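Local atomic coordinates of hypothetical protein Atu0240 (Agrobacterium tumefaciens str. C58, PDB entry 2GAX), a protein that is of unknown function but belongs to the DUF2000 family of the PTH2 clan and is probably distantly related to type 2 peptidyl-tRNA hydrolases. Residues A7-D12 with E66-I71. Numbering follows the deposited sequence.
Sequences AVILRD and EALRKI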
loop_
_atom_site.group_PDB
_atom_site.type_symbol
_atom_site.label_atom_id
_atom_site.label_comp_id
_atom_site.label_asym_id
_atom_site.label_seq_id
_atom_site.Cartn_x
_atom_site.Cartn_y
_atom_site.Cartn_z
ATOM N N ALA A 7 -2.345 -4.679 -4.310
ATOM C CA ALA A 7 -1.081 -5.170 -3.835
ATOM C C ALA A 7 -0.454 -4.183 -2.870
ATOM O O ALA A 7 -0.523 -2.966 -3.071
ATOM C CB ALA A 7 -0.148 -5.439 -4.995
ATOM N N VAL A 8 0.142 -4.731 -1.816
ATOM C CA VAL A 8 0.923 -3.968 -0.854
ATOM C C VAL A 8 2.360 -4.486 -0.918
ATOM O O VAL A 8 2.569 -5.687 -0.825
ATOM C CB VAL A 8 0.387 -4.197 0.576
ATOM C CG1 VAL A 8 1.293 -3.520 1.613
ATOM C CG2 VAL A 8 -1.057 -3.727 0.709
ATOM N N ILE A 9 3.339 -3.594 -1.079
ATOM C CA ILE A 9 4.760 -3.972 -1.097
ATOM C C ILE A 9 5.545 -3.253 0.006
ATOM O O ILE A 9 5.638 -2.019 0.034
ATOM C CB ILE A 9 5.470 -3.724 -2.476
ATOM C CG1 ILE A 9 4.621 -4.168 -3.662
ATOM C CG2 ILE A 9 6.831 -4.438 -2.536
ATOM C CD1 ILE A 9 3.780 -3.054 -4.307
ATOM N N LEU A 10 6.135 -4.045 0.898
ATOM C CA LEU A 10 6.853 -3.531 2.057
ATOM C C LEU A 10 8.353 -3.714 1.913
ATOM O O LEU A 10 8.811 -4.613 1.215
ATOM C CB LEU A 10 6.364 -4.255 3.318
ATOM C CG LEU A 10 4.852 -4.119 3.559
ATOM C CD1 LEU A 10 4.389 -5.069 4.646
ATOM C CD2 LEU A 10 4.452 -2.662 3.879
ATOM N N ARG A 11 9.126 -2.850 2.555
ATOM C CA ARG A 11 10.577 -3.042 2.566
ATOM C C ARG A 11 10.866 -4.176 3.553
ATOM O O ARG A 11 10.402 -4.128 4.690
ATOM C CB ARG A 11 11.306 -1.749 2.950
ATOM C CG ARG A 11 12.772 -1.740 2.482
ATOM C CD ARG A 11 13.459 -0.438 2.829
ATOM N NE ARG A 11 13.699 -0.291 4.266
ATOM C CZ ARG A 11 14.042 0.856 4.848
ATOM N NH1 ARG A 11 14.174 1.959 4.127
ATOM N NH2 ARG A 11 14.240 0.916 6.155
ATOM N N ASP A 12 11.615 -5.200 3.130
ATOM C CA ASP A 12 11.666 -6.443 3.923
ATOM C C ASP A 12 12.348 -6.289 5.278
ATOM O O ASP A 12 12.067 -7.052 6.201
ATOM C CB ASP A 12 12.264 -7.619 3.140
ATOM C CG ASP A 12 11.854 -8.983 3.722
ATOM O OD1 ASP A 12 10.799 -9.082 4.418
ATOM O OD2 ASP A 12 12.593 -9.970 3.473
ATOM N N GLU A 66 16.246 -0.924 -3.182
ATOM C CA GLU A 66 16.373 -0.527 -4.579
ATOM C C GLU A 66 15.339 -1.184 -5.463
ATOM O O GLU A 66 14.913 -0.592 -6.460
ATOM C CB GLU A 66 17.798 -0.728 -5.114
ATOM C CG GLU A 66 18.807 0.211 -4.446
ATOM C CD GLU A 66 18.325 1.650 -4.401
ATOM O OE1 GLU A 66 18.001 2.216 -5.466
ATOM O OE2 GLU A 66 18.261 2.215 -3.294
ATOM N N ALA A 67 14.902 -2.386 -5.089
ATOM C CA ALA A 67 13.806 -3.021 -5.814
ATOM C C ALA A 67 12.468 -2.298 -5.583
ATOM O O ALA A 67 11.632 -2.219 -6.497
ATOM C CB ALA A 67 13.692 -4.489 -5.465
ATOM N N LEU A 68 12.272 -1.767 -4.376
ATOM C CA LEU A 68 11.063 -0.999 -4.077
ATOM C C LEU A 68 11.069 0.344 -4.812
ATOM O O LEU A 68 10.024 0.831 -5.233
ATOM C CB LEU A 68 10.881 -0.822 -2.558
ATOM C CG LEU A 68 9.557 -0.332 -1.945
ATOM C CD1 LEU A 68 8.332 -1.057 -2.501
ATOM C CD2 LEU A 68 9.606 -0.502 -0.445
ATOM N N ARG A 69 12.251 0.921 -4.994
ATOM C CA ARG A 69 12.400 2.129 -5.797
ATOM C C ARG A 69 11.922 1.945 -7.242
ATOM O O ARG A 69 11.158 2.771 -7.738
ATOM C CB ARG A 69 13.848 2.634 -5.789
ATOM C CG ARG A 69 14.009 3.966 -6.523
ATOM C CD ARG A 69 15.443 4.440 -6.568
ATOM N NE ARG A 69 16.128 4.214 -5.298
ATOM C CZ ARG A 69 15.964 4.960 -4.210
ATOM N NH1 ARG A 69 15.130 6.001 -4.221
ATOM N NH2 ARG A 69 16.639 4.662 -3.106
ATOM N N LYS A 70 12.354 0.869 -7.910
ATOM C CA LYS A 70 11.939 0.647 -9.300
ATOM C C LYS A 70 10.435 0.396 -9.430
ATOM O O LYS A 70 9.808 0.885 -10.366
ATOM C CB LYS A 70 12.765 -0.449 -10.000
ATOM C CG LYS A 70 13.000 -1.692 -9.173
ATOM C CD LYS A 70 13.495 -2.883 -10.029
ATOM C CE LYS A 70 13.350 -4.222 -9.261
ATOM N NZ LYS A 70 11.993 -4.402 -8.599
ATOM N N ILE A 71 9.869 -0.347 -8.479
ATOM C CA ILE A 71 8.419 -0.570 -8.390
ATOM C C ILE A 71 7.689 0.775 -8.283
ATOM O O ILE A 71 6.739 1.042 -9.025
ATOM C CB ILE A 71 8.064 -1.521 -7.211
ATOM C CG1 ILE A 71 8.529 -2.951 -7.537
ATOM C CG2 ILE A 71 6.561 -1.501 -6.934
ATOM C CD1 ILE A 71 8.518 -3.939 -6.363
#
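Ala67 O is gripped by two donors: Ile71 N, in the regular helical bond, and Lys70 NZ, which curls back to lie in the carbonyl plane, 3.1 Å from Ala67 O. Lys70 NZ also donates to Lys129 O. One turn of the same helix is clasped by a bidentate salt bridge in which Arg69 meets Glu66 side-on: Arg69 NE lies 2.7 Å from Glu66 OE1 and Arg69 NH2 2.9 Å from Glu66 OE2. Both oxygens use syn lone pairs, so carboxylate and guanidinium meet edge to edge, while Arg69 NH1 reaches Pro107 O and Ala110 O. Helix 65-77 packs here on one face of the mixed sheet of an alpha/beta fold, whose strand 4-11 sits between 112-120 and 58-63; Leu10 turns to helix 16-33 on the other face. The helix and strand segments run roughly antiparallel, at 148°, with axes 9.0 Å apart. Leu68, its CG anti to the backbone N (chi1 -166°), spreads its two methyls along the strand: CD1 rests 3.7 Å from Ile9 CG2, and CD2 lies 3.8 Å from Arg11 N. Ile9 and Leu68 slide past one another in opposite senses, whereas Ile9 CD1 meets Ile71 CG2 tip to tip at 4.1 Å. Of the Arg11 side chain it is CB that touches Leu68 CD2; the guanidinium leads away to salt bridges with Asp13 and Glu87.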